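Citrate synthase (PDB 6ABW) probably catalyses the condensation of acetyl-CoA with oxaloacetate and water to give citrate and free CoA, a step of the tricarboxylic acid cycle. Local coordinates at residues A[232-237]-A[340-345]; A[102-107]-A[148-153]; A[285-290]-A[329-334]; A[170-175]-A[335-340]. All blocks are in the same frame, centred on the assembly; numbering follows the deposited sequence.

Contact 1: A[232-237]-A[340-345]; sequences GAAEEA and YMFTSL. With ACO (acetyl coenzyme *a), chain D; GOL (glycerol), chain B.
Thr-343 OG1 is gripped from several sides. It donates to Glu-235 OE1 at 2.6 Å and accepts from Gly-232 N at 2.9 Å. A glycerol, probably from the crystallisation liquor, also donates to it through O3. The second carboxylate oxygen, Glu-235 OE2, accepts from the backbone Thr-343 N at 2.9 Å. Both donors reach the carboxylate on its syn side, but the backbone N-H lies 35° out of the plane. The Glu-235 chain bends at chi2 (89°), which sets CD 3.7 Å from Phe-342 CB. A water donates to Glu-235 OE2 and, weakly, to Tyr-340 O. An alanine in place of Glu-235 would probably leave Thr-343 N and the Thr-343 hydroxyl proton without their carboxylate acceptors. Beside this polar group, Ala-234 CB packs on Phe-342 CB at 3.9 Å. Gly-232, the N-cap residue, has a positive phi (97°) at which a side chain would collide with the carbonyl oxygen before it. Gly-232, Ala-233 and Glu-236 belong to the acetyl-CoA pocket. The contact joins the starts of helices 233-244 and 342-365. Helix 325-335, which carries the predicted catalytic Asp-325, touches Ala-233 and Ala-234, and helix 104-119 packs on Thr-343.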
# COMPACT_ATOMS: atom_id res chain seq x y z
N GLY A 232 -12.10 -10.69 -4.42
CA GLY A 232 -12.74 -11.98 -4.32
C GLY A 232 -14.18 -12.06 -4.86
O GLY A 232 -14.76 -13.12 -4.79
N ALA A 233 -14.75 -10.97 -5.36
CA ALA A 233 -16.15 -11.02 -5.83
C ALA A 233 -16.36 -11.96 -7.04
O ALA A 233 -17.36 -12.66 -7.06
CB ALA A 233 -16.70 -9.64 -6.16
N ALA A 234 -15.45 -11.97 -8.01
CA ALA A 234 -15.63 -12.87 -9.16
C ALA A 234 -15.50 -14.31 -8.71
O ALA A 234 -16.27 -15.21 -9.17
CB ALA A 234 -14.58 -12.57 -10.23
N GLU A 235 -14.59 -14.56 -7.78
CA GLU A 235 -14.45 -15.91 -7.20
C GLU A 235 -15.70 -16.36 -6.46
O GLU A 235 -16.16 -17.50 -6.67
CB GLU A 235 -13.28 -16.03 -6.19
CG GLU A 235 -11.91 -15.93 -6.85
CD GLU A 235 -11.29 -14.52 -7.01
OE1 GLU A 235 -12.10 -13.53 -7.12
OE2 GLU A 235 -9.99 -14.48 -7.10
N GLU A 236 -16.31 -15.46 -5.67
CA GLU A 236 -17.44 -15.83 -4.83
C GLU A 236 -18.66 -16.16 -5.76
O GLU A 236 -19.42 -17.11 -5.48
CB GLU A 236 -17.82 -14.72 -3.87
CG GLU A 236 -16.86 -14.62 -2.68
CD GLU A 236 -16.66 -15.98 -1.97
OE1 GLU A 236 -15.53 -16.54 -1.93
OE2 GLU A 236 -17.67 -16.54 -1.52
N ALA A 237 -18.84 -15.38 -6.80
CA ALA A 237 -19.94 -15.62 -7.73
C ALA A 237 -19.74 -16.99 -8.41
O ALA A 237 -20.67 -17.75 -8.52
CB ALA A 237 -20.02 -14.54 -8.77
N TYR A 340 -8.51 -19.25 -8.55
CA TYR A 340 -7.63 -18.48 -7.68
C TYR A 340 -7.02 -17.25 -8.36
O TYR A 340 -6.41 -16.42 -7.67
CB TYR A 340 -6.53 -19.33 -6.98
CG TYR A 340 -5.53 -20.03 -7.87
CD1 TYR A 340 -4.60 -19.32 -8.60
CD2 TYR A 340 -5.49 -21.44 -7.94
CE1 TYR A 340 -3.66 -19.95 -9.39
CE2 TYR A 340 -4.57 -22.07 -8.76
CZ TYR A 340 -3.65 -21.34 -9.46
OH TYR A 340 -2.73 -21.95 -10.28
N MET A 341 -7.11 -17.15 -9.66
CA MET A 341 -6.56 -16.06 -10.41
C MET A 341 -7.59 -14.97 -10.65
O MET A 341 -7.17 -13.95 -11.19
CB MET A 341 -6.03 -16.49 -11.79
CG MET A 341 -4.76 -17.35 -11.76
SD MET A 341 -3.38 -16.59 -10.92
CE MET A 341 -3.05 -15.19 -11.95
N PHE A 342 -8.89 -15.13 -10.32
CA PHE A 342 -9.83 -14.17 -10.88
C PHE A 342 -9.65 -12.69 -10.44
O PHE A 342 -9.74 -11.77 -11.25
CB PHE A 342 -11.26 -14.61 -10.66
CG PHE A 342 -11.69 -15.91 -11.34
CD1 PHE A 342 -10.93 -16.53 -12.27
CD2 PHE A 342 -12.94 -16.42 -11.01
CE1 PHE A 342 -11.40 -17.73 -12.85
CE2 PHE A 342 -13.44 -17.57 -11.57
CZ PHE A 342 -12.65 -18.23 -12.51
N THR A 343 -9.39 -12.48 -9.15
CA THR A 343 -9.17 -11.14 -8.67
C THR A 343 -7.85 -10.55 -9.24
O THR A 343 -7.77 -9.34 -9.42
CB THR A 343 -9.28 -11.06 -7.14
OG1 THR A 343 -10.67 -11.34 -6.82
CG2 THR A 343 -8.96 -9.66 -6.63
N SER A 344 -6.82 -11.38 -9.45
CA SER A 344 -5.58 -10.95 -10.09
C SER A 344 -5.81 -10.49 -11.53
O SER A 344 -5.16 -9.53 -12.00
CB SER A 344 -4.50 -12.06 -10.03
OG SER A 344 -4.08 -12.21 -8.70
N LEU A 345 -6.76 -11.13 -12.22
CA LEU A 345 -7.13 -10.75 -13.59
C LEU A 345 -7.88 -9.44 -13.61
O LEU A 345 -7.65 -8.59 -14.47
CB LEU A 345 -7.90 -11.86 -14.32
CG LEU A 345 -7.08 -13.12 -14.50
CD1 LEU A 345 -8.03 -14.32 -14.71
CD2 LEU A 345 -6.16 -12.91 -15.70
N1A ACO D . -29.45 -11.28 -3.87
C2A ACO D . -30.72 -11.32 -3.33
N3A ACO D . -31.34 -10.21 -2.79
C4A ACO D . -30.68 -9.03 -2.80
C5A ACO D . -29.33 -8.92 -3.39
C6A ACO D . -28.75 -10.14 -3.94
N6A ACO D . -27.50 -10.07 -4.45
N7A ACO D . -28.91 -7.64 -3.24
C8A ACO D . -29.91 -6.96 -2.62
N9A ACO D . -30.94 -7.79 -2.36
C1B ACO D . -32.24 -7.43 -1.72
C2B ACO D . -32.11 -6.76 -0.34
O2B ACO D . -31.98 -7.68 0.74
C3B ACO D . -33.41 -6.01 -0.30
O3B ACO D . -34.41 -6.96 0.14
P3B ACO D . -35.77 -6.57 0.96
O7A ACO D . -36.11 -7.82 1.74
O8A ACO D . -36.78 -6.24 -0.14
O9A ACO D . -35.34 -5.40 1.84
C4B ACO D . -33.67 -5.57 -1.75
O4B ACO D . -32.95 -6.49 -2.58
C5B ACO D . -33.16 -4.19 -2.08
O5B ACO D . -31.77 -4.11 -1.78
P1A ACO D . -30.95 -2.78 -2.18
O1A ACO D . -31.23 -1.79 -1.07
O2A ACO D . -31.25 -2.46 -3.65
O3A ACO D . -29.37 -3.14 -2.15
P2A ACO D . -28.50 -3.39 -0.81
O4A ACO D . -27.74 -2.16 -0.41
O5A ACO D . -29.26 -4.25 0.16
O6A ACO D . -27.34 -4.27 -1.52
CBP ACO D . -25.32 -4.48 -2.77
CCP ACO D . -26.69 -3.87 -2.73
CDP ACO D . -24.53 -4.56 -4.05
CEP ACO D . -24.58 -4.61 -1.43
CAP ACO D . -25.86 -6.01 -2.81
OAP ACO D . -26.80 -6.31 -3.86
C9P ACO D . -24.81 -7.13 -2.88
O9P ACO D . -24.35 -7.54 -1.82
N8P ACO D . -24.44 -7.60 -4.10
C7P ACO D . -23.28 -8.43 -4.28
C6P ACO D . -23.38 -9.84 -3.74
C5P ACO D . -21.98 -10.41 -3.93
O5P ACO D . -21.70 -11.02 -4.96
N4P ACO D . -21.08 -10.27 -2.92
C3P ACO D . -19.74 -10.87 -2.95
C2P ACO D . -18.75 -9.72 -2.95
S1P ACO D . -17.96 -9.65 -1.38
C ACO D . -16.45 -9.83 -2.03
O ACO D . -16.11 -10.96 -2.33
CH3 ACO D . -15.64 -8.59 -2.24
C1 GOL B . -12.90 -6.50 -7.32
O1 GOL B . -14.25 -6.04 -7.54
C2 GOL B . -12.84 -8.00 -7.11
O2 GOL B . -13.71 -8.30 -6.01
C3 GOL B . -13.27 -8.71 -8.41
O3 GOL B . -13.16 -10.12 -8.18
O HOH W 1 -8.57 -15.79 -5.23

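Contact 2: A[102-107]-A[148-153]; sequences SDAVGM and RAKEGK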
# COMPACT_ATOMS: atom_id res chain seq x y z
N SER A 102 0.01 -19.23 -1.75
CA SER A 102 -0.23 -17.82 -1.30
C SER A 102 -1.31 -17.17 -2.16
O SER A 102 -1.47 -17.53 -3.33
CB SER A 102 1.02 -16.95 -1.47
OG SER A 102 2.15 -17.55 -0.94
N ASP A 103 -2.05 -16.24 -1.58
CA ASP A 103 -3.05 -15.48 -2.32
C ASP A 103 -2.37 -14.80 -3.55
O ASP A 103 -1.31 -14.18 -3.42
CB ASP A 103 -3.63 -14.44 -1.39
CG ASP A 103 -4.78 -13.68 -2.01
OD1 ASP A 103 -4.70 -13.27 -3.17
OD2 ASP A 103 -5.81 -13.48 -1.34
N ALA A 104 -2.95 -14.98 -4.73
CA ALA A 104 -2.34 -14.45 -5.94
C ALA A 104 -2.20 -12.91 -5.91
O ALA A 104 -1.24 -12.40 -6.39
CB ALA A 104 -3.10 -14.92 -7.16
N VAL A 105 -3.17 -12.19 -5.34
CA VAL A 105 -3.08 -10.76 -5.27
C VAL A 105 -1.88 -10.34 -4.38
O VAL A 105 -1.18 -9.37 -4.70
CB VAL A 105 -4.42 -10.16 -4.78
CG1 VAL A 105 -4.28 -8.64 -4.48
CG2 VAL A 105 -5.44 -10.43 -5.86
N GLY A 106 -1.61 -11.11 -3.32
CA GLY A 106 -0.46 -10.93 -2.44
C GLY A 106 0.87 -11.14 -3.16
O GLY A 106 1.85 -10.41 -2.96
N MET A 107 0.91 -12.15 -4.02
CA MET A 107 2.08 -12.34 -4.84
C MET A 107 2.30 -11.15 -5.80
O MET A 107 3.42 -10.68 -6.00
CB MET A 107 1.93 -13.65 -5.60
CG MET A 107 1.82 -14.83 -4.68
SD MET A 107 1.58 -16.42 -5.55
CE MET A 107 3.05 -16.48 -6.42
N ARG A 148 1.83 -19.08 -13.25
CA ARG A 148 2.76 -20.15 -13.56
C ARG A 148 3.52 -20.67 -12.31
O ARG A 148 3.68 -21.88 -12.10
CB ARG A 148 3.65 -19.71 -14.69
CG ARG A 148 2.88 -19.65 -16.01
CD ARG A 148 3.76 -19.12 -17.13
NE ARG A 148 4.73 -20.12 -17.58
CZ ARG A 148 4.47 -21.10 -18.45
NH1 ARG A 148 5.42 -21.96 -18.72
NH2 ARG A 148 3.25 -21.29 -18.97
N ALA A 149 3.91 -19.77 -11.42
CA ALA A 149 4.39 -20.18 -10.12
C ALA A 149 3.47 -21.04 -9.31
O ALA A 149 3.86 -22.07 -8.74
CB ALA A 149 4.87 -19.01 -9.30
N LYS A 150 2.21 -20.63 -9.25
CA LYS A 150 1.23 -21.37 -8.47
C LYS A 150 0.97 -22.77 -9.08
O LYS A 150 0.74 -23.72 -8.34
CB LYS A 150 -0.04 -20.56 -8.28
CG LYS A 150 0.14 -19.41 -7.30
CD LYS A 150 -1.14 -18.56 -7.17
CE LYS A 150 -2.24 -19.22 -6.35
NZ LYS A 150 -1.92 -19.67 -4.96
N GLU A 151 1.08 -22.87 -10.38
CA GLU A 151 0.89 -24.10 -11.10
C GLU A 151 2.21 -24.95 -11.14
O GLU A 151 2.15 -26.10 -11.56
CB GLU A 151 0.45 -23.81 -12.51
CG GLU A 151 -0.91 -23.19 -12.76
CD GLU A 151 -2.13 -24.11 -12.54
OE1 GLU A 151 -2.47 -24.46 -11.35
OE2 GLU A 151 -2.80 -24.40 -13.58
N GLY A 152 3.35 -24.40 -10.73
CA GLY A 152 4.64 -25.12 -10.70
C GLY A 152 5.21 -25.27 -12.09
O GLY A 152 5.88 -26.24 -12.36
N LYS A 153 4.96 -24.31 -12.99
CA LYS A 153 5.55 -24.30 -14.34
C LYS A 153 6.72 -23.34 -14.42
O LYS A 153 6.85 -22.39 -13.64
CB LYS A 153 4.55 -23.81 -15.37
CG LYS A 153 3.36 -24.73 -15.59
CD LYS A 153 2.47 -24.04 -16.64
CE LYS A 153 1.54 -24.95 -17.40
NZ LYS A 153 0.76 -25.75 -16.43
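Ser-102 and Lys-150 bring the two backbones to 8.1 Å between their CA atoms, so side chains span the gap. Segment 102-107 leads into helix 104-119, with Asp-103 as N-cap: its OD1 accepts from Val-105 N at 2.9 Å. Segment 148-153 ends helix 128-151 in a Schellman motif at Gly-152, whose phi is positive. Lys-150 does most of the bridging. Its chain runs straight through CD, then bends at chi3 (75°) and chi4 (55°), and NZ donates to Ser-102 O at 2.7 Å. The donor approaches at a C=O...N angle of 145° and is tilted from the carbonyl plane. On the way, Lys-150 CD passes 4.1 Å from Ala-104 CB. The Met-107 chain crosses the lysine obliquely, with SD at 3.8 Å from Lys-150 CG. Beyond the sulfur, Met-107 CE meets Ala-149 CB at 4.2 Å. Lys-150 also makes a cation-pi contact with the ring of Tyr-340. An alanine in place of Lys-150 would probably leave Ser-102 O without this donor and open a gap beside Met-107 SD. Away from the acetyl-CoA pocket, the contact joins the capped start of helix 104-119 to the Schellman-terminated end of helix 128-151 within the mainly helical citrate synthase fold.

Contact 3: A[285-290]-A[329-334]; sequences KYAKVI and GVVFYA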
# COMPACT_ATOMS: atom_id res chain seq x y z
N LYS A 285 -21.82 -12.33 -23.38
CA LYS A 285 -21.63 -12.51 -24.82
C LYS A 285 -20.37 -13.28 -25.07
O LYS A 285 -20.37 -14.26 -25.82
CB LYS A 285 -21.56 -11.15 -25.45
CG LYS A 285 -21.27 -11.07 -26.95
CD LYS A 285 -21.13 -9.57 -27.27
CE LYS A 285 -21.56 -9.17 -28.68
NZ LYS A 285 -20.49 -9.53 -29.63
N TYR A 286 -19.27 -12.84 -24.42
CA TYR A 286 -18.00 -13.44 -24.65
C TYR A 286 -17.87 -14.77 -23.98
O TYR A 286 -17.19 -15.61 -24.50
CB TYR A 286 -16.83 -12.47 -24.33
CG TYR A 286 -16.72 -11.41 -25.39
CD1 TYR A 286 -16.14 -11.69 -26.66
CD2 TYR A 286 -17.29 -10.21 -25.22
CE1 TYR A 286 -16.09 -10.73 -27.63
CE2 TYR A 286 -17.24 -9.24 -26.19
CZ TYR A 286 -16.66 -9.50 -27.41
OH TYR A 286 -16.71 -8.46 -28.34
N ALA A 287 -18.58 -15.01 -22.87
CA ALA A 287 -18.57 -16.31 -22.23
C ALA A 287 -19.16 -17.46 -23.09
O ALA A 287 -18.66 -18.56 -23.08
CB ALA A 287 -19.34 -16.23 -20.93
N LYS A 288 -20.24 -17.14 -23.80
CA LYS A 288 -20.97 -18.07 -24.66
C LYS A 288 -20.08 -18.70 -25.74
O LYS A 288 -19.86 -19.88 -25.80
CB LYS A 288 -22.13 -17.33 -25.30
CG LYS A 288 -22.92 -18.24 -26.24
CD LYS A 288 -24.40 -17.92 -26.25
CE LYS A 288 -25.11 -19.06 -26.96
NZ LYS A 288 -26.55 -18.75 -27.02
N VAL A 289 -19.45 -17.86 -26.51
CA VAL A 289 -18.50 -18.32 -27.52
C VAL A 289 -17.41 -19.29 -27.06
O VAL A 289 -17.29 -20.45 -27.51
CB VAL A 289 -17.80 -17.07 -28.11
CG1 VAL A 289 -16.96 -17.47 -29.32
CG2 VAL A 289 -18.81 -15.95 -28.40
N ILE A 290 -16.59 -18.84 -26.11
CA ILE A 290 -15.44 -19.63 -25.73
C ILE A 290 -15.75 -20.77 -24.78
O ILE A 290 -14.96 -21.71 -24.65
CB ILE A 290 -14.29 -18.74 -25.15
CG1 ILE A 290 -14.77 -17.97 -23.92
CG2 ILE A 290 -13.80 -17.77 -26.20
CD1 ILE A 290 -13.64 -17.33 -23.17
N GLY A 329 -15.94 -14.60 -14.23
CA GLY A 329 -15.36 -15.85 -13.89
C GLY A 329 -15.56 -16.92 -14.95
O GLY A 329 -14.65 -17.71 -15.27
N VAL A 330 -16.75 -17.00 -15.51
CA VAL A 330 -17.02 -17.90 -16.61
C VAL A 330 -16.07 -17.65 -17.78
O VAL A 330 -15.55 -18.60 -18.33
CB VAL A 330 -18.49 -17.88 -17.08
CG1 VAL A 330 -18.69 -18.89 -18.23
CG2 VAL A 330 -19.38 -18.24 -15.90
N VAL A 331 -15.84 -16.41 -18.18
CA VAL A 331 -14.88 -16.06 -19.22
C VAL A 331 -13.48 -16.50 -18.81
O VAL A 331 -12.78 -17.20 -19.57
CB VAL A 331 -14.92 -14.55 -19.53
CG1 VAL A 331 -13.83 -14.16 -20.48
CG2 VAL A 331 -16.25 -14.17 -20.17
N PHE A 332 -13.06 -16.14 -17.61
CA PHE A 332 -11.69 -16.48 -17.21
C PHE A 332 -11.44 -17.98 -17.13
O PHE A 332 -10.39 -18.51 -17.60
CB PHE A 332 -11.34 -15.83 -15.86
CG PHE A 332 -11.40 -14.33 -15.84
CD1 PHE A 332 -10.94 -13.54 -16.89
CD2 PHE A 332 -11.89 -13.70 -14.66
CE1 PHE A 332 -10.98 -12.18 -16.82
CE2 PHE A 332 -11.90 -12.30 -14.63
CZ PHE A 332 -11.39 -11.61 -15.70
N TYR A 333 -12.41 -18.68 -16.59
CA TYR A 333 -12.33 -20.15 -16.53
C TYR A 333 -12.25 -20.78 -17.91
O TYR A 333 -11.41 -21.66 -18.13
CB TYR A 333 -13.55 -20.71 -15.78
CG TYR A 333 -13.38 -22.14 -15.40
CD1 TYR A 333 -12.68 -22.49 -14.28
CD2 TYR A 333 -13.86 -23.15 -16.24
CE1 TYR A 333 -12.54 -23.84 -13.93
CE2 TYR A 333 -13.70 -24.48 -15.93
CZ TYR A 333 -13.04 -24.82 -14.79
OH TYR A 333 -12.92 -26.16 -14.49
N ALA A 334 -13.06 -20.28 -18.84
CA ALA A 334 -13.13 -20.83 -20.21
C ALA A 334 -11.79 -20.58 -20.93
O ALA A 334 -11.39 -21.35 -21.78
CB ALA A 334 -14.26 -20.14 -20.93
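Ala-287 CB faces two valine methyls at once, Val-330 CG1 and Val-331 CG2, each 3.8 Å away. The two valines keep the same rotamer: CG1 lies anti to the backbone N and CG2 beside it. The CG2 methyl of Val-331 also presses on the backbone of helix 278-292, 3.7 Å from Ala-287 N. Here the helices come close, with Ala-287 CA and Val-331 CA only 4.8 Å apart. One turn on, Ile-290 points toward the partner helix. Its CG1 takes the crowded position between the backbone N and the carbonyl carbon (chi1 59°). This CG1 lies 3.7 Å from Ala-334 CB, and Ile-290 CD1, beyond it, 3.6 Å. The same CD1 methyl reaches the backbone of the other helix, 3.7 Å from Val-331 O. The axes of segments 285-290 and 329-334 run roughly the same way, 30° apart, and approach to 8.6 Å. Phe-301 of helix 295-315 touches both Ala-287 and Val-330, and Ala-184 of helix 179-191 meets Ile-290. The side chains that pair across this interface are aliphatic. Its cohesion therefore rests on shape fit and the hydrophobic effect, and the small alanines probably help the two helices to lie this near.

Contact 4: A[170-175]-A[335-340]; sequences KASFSR and LGFPVY
Phe-173 CZ sits over the centre of the Phe-337 ring, 3.5 Å above its plane. This is an edge-to-face pair: the edge of Phe-173 is turned to the face of Phe-337, with centroids 4.7 Å apart and planes at 54°. Phe-173 CG lies anti to its own carbonyl carbon (chi1 -65°), and the ring beyond it reaches Phe-337. Ser-172 approaches the Phe-337 ring at its edge, with OG 3.8 Å from Phe-337 CE1. Two backbone carbonyl oxygens come close to the outer carbons of the Phe-173 ring. Gly-336 O is 3.2 Å from Phe-173 CE1, and Leu-335 O is 3.3 Å from Phe-173 CE2. Arg-175 NH2 comes within 3.4 Å of Leu-335 O, which lies in the guanidinium plane. Helix 325-335 ends here in a Schellman motif, and Gly-336, with its positive phi (112°), turns the chain away. A CB on Gly-336 would leave little room for Phe-173 CZ. The contact thus ties the end of helix 164-173 to the loop between helices 325-335 and 342-365. Further out, Arg-175 forms a salt bridge through NH1 with Glu-181 of helix 179-191. Ser-172 OG is hydrogen-bonded to Phe-168 O one turn back in its own helix. Leu-335 packs on Glu-181 and Met-185.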
# COMPACT_ATOMS: atom_id res chain seq x y z
N LYS A 170 -0.54 -16.15 -24.31
CA LYS A 170 0.57 -17.01 -24.68
C LYS A 170 1.59 -17.18 -23.59
O LYS A 170 2.07 -18.29 -23.38
CB LYS A 170 1.25 -16.47 -25.93
CG LYS A 170 0.44 -16.67 -27.16
CD LYS A 170 1.32 -16.30 -28.39
CE LYS A 170 2.39 -17.38 -28.64
NZ LYS A 170 3.44 -16.91 -29.59
N ALA A 171 1.91 -16.12 -22.85
CA ALA A 171 2.84 -16.24 -21.71
C ALA A 171 2.21 -17.09 -20.62
O ALA A 171 2.84 -18.02 -20.06
CB ALA A 171 3.23 -14.86 -21.17
N SER A 172 0.93 -16.84 -20.33
CA SER A 172 0.23 -17.62 -19.31
C SER A 172 0.20 -19.15 -19.53
O SER A 172 0.39 -19.94 -18.59
CB SER A 172 -1.21 -17.10 -19.15
OG SER A 172 -1.21 -15.78 -18.61
N PHE A 173 -0.08 -19.54 -20.79
CA PHE A 173 -0.42 -20.92 -21.03
C PHE A 173 0.53 -21.71 -21.95
O PHE A 173 0.34 -22.96 -22.09
CB PHE A 173 -1.84 -20.91 -21.64
CG PHE A 173 -2.90 -20.39 -20.69
CD1 PHE A 173 -3.09 -21.01 -19.48
CD2 PHE A 173 -3.74 -19.37 -21.08
CE1 PHE A 173 -4.09 -20.56 -18.60
CE2 PHE A 173 -4.73 -18.88 -20.19
CZ PHE A 173 -4.88 -19.46 -18.97
N SER A 174 1.48 -21.04 -22.57
CA SER A 174 2.43 -21.72 -23.53
C SER A 174 1.69 -22.47 -24.66
O SER A 174 1.98 -23.63 -24.94
CB SER A 174 3.31 -22.74 -22.81
OG SER A 174 4.00 -22.20 -21.70
N ARG A 175 0.68 -21.87 -25.23
CA ARG A 175 0.05 -22.38 -26.42
C ARG A 175 -0.51 -21.13 -27.08
O ARG A 175 -0.60 -20.08 -26.45
CB ARG A 175 -1.04 -23.40 -26.07
CG ARG A 175 -2.25 -22.74 -25.47
CD ARG A 175 -3.28 -23.71 -24.91
NE ARG A 175 -4.23 -22.91 -24.12
CZ ARG A 175 -5.18 -22.11 -24.62
NH1 ARG A 175 -5.43 -22.01 -25.94
NH2 ARG A 175 -5.94 -21.42 -23.77
N LEU A 335 -11.09 -19.48 -20.57
CA LEU A 335 -9.77 -19.18 -21.07
C LEU A 335 -8.68 -20.10 -20.54
O LEU A 335 -7.60 -20.11 -21.14
CB LEU A 335 -9.38 -17.74 -20.81
CG LEU A 335 -10.20 -16.72 -21.60
CD1 LEU A 335 -9.97 -15.36 -21.06
CD2 LEU A 335 -9.89 -16.76 -23.13
N GLY A 336 -8.92 -20.80 -19.43
CA GLY A 336 -7.92 -21.69 -18.77
C GLY A 336 -7.42 -21.22 -17.44
O GLY A 336 -6.53 -21.83 -16.87
N PHE A 337 -8.00 -20.12 -16.91
CA PHE A 337 -7.50 -19.62 -15.65
C PHE A 337 -8.19 -20.33 -14.51
O PHE A 337 -9.41 -20.43 -14.49
CB PHE A 337 -7.66 -18.11 -15.51
CG PHE A 337 -6.79 -17.31 -16.45
CD1 PHE A 337 -5.44 -17.07 -16.13
CD2 PHE A 337 -7.29 -16.75 -17.57
CE1 PHE A 337 -4.63 -16.38 -16.98
CE2 PHE A 337 -6.49 -15.99 -18.41
CZ PHE A 337 -5.14 -15.84 -18.15
N PRO A 338 -7.42 -20.77 -13.50
CA PRO A 338 -8.10 -21.27 -12.32
C PRO A 338 -8.83 -20.15 -11.55
O PRO A 338 -8.41 -18.98 -11.59
CB PRO A 338 -6.98 -21.91 -11.51
CG PRO A 338 -5.75 -21.80 -12.31
CD PRO A 338 -5.95 -20.93 -13.48
N VAL A 339 -9.76 -20.56 -10.70
CA VAL A 339 -10.54 -19.64 -9.90
C VAL A 339 -9.61 -18.72 -9.03
O VAL A 339 -9.88 -17.55 -8.82
CB VAL A 339 -11.55 -20.37 -9.01
CG1 VAL A 339 -12.30 -19.40 -8.09
CG2 VAL A 339 -12.56 -21.11 -9.91
N TYR A 340 -8.51 -19.25 -8.55
CA TYR A 340 -7.63 -18.48 -7.68
C TYR A 340 -7.02 -17.25 -8.36
O TYR A 340 -6.41 -16.42 -7.67
CB TYR A 340 -6.53 -19.33 -6.98
CG TYR A 340 -5.53 -20.03 -7.87
CD1 TYR A 340 -4.60 -19.32 -8.60
CD2 TYR A 340 -5.49 -21.44 -7.94
CE1 TYR A 340 -3.66 -19.95 -9.39
CE2 TYR A 340 -4.57 -22.07 -8.76
CZ TYR A 340 -3.65 -21.34 -9.46
OH TYR A 340 -2.73 -21.95 -10.28

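All four contacts lie within the same citrate synthase fold. Contacts 1, 3 and 4 draw on the continuous run 329-345, from helix 325-335 through its loop into helix 342-365. Contact 2 closes first along the chain. Contact 3 is nested inside both contact 1 and contact 4, and those two cross and share Tyr-340. Contacts 2 and 4 have centres 12 Å apart; contacts 2 and 3, at 22 Å, do not touch. Tyr-340 OH and Glu-151 OE1, probably hydrogen-bonded, link contact 2 to contacts 1 and 4. The run 329-345 thus connects the acetyl-CoA pocket at contact 1 with surrounding helices remote in sequence.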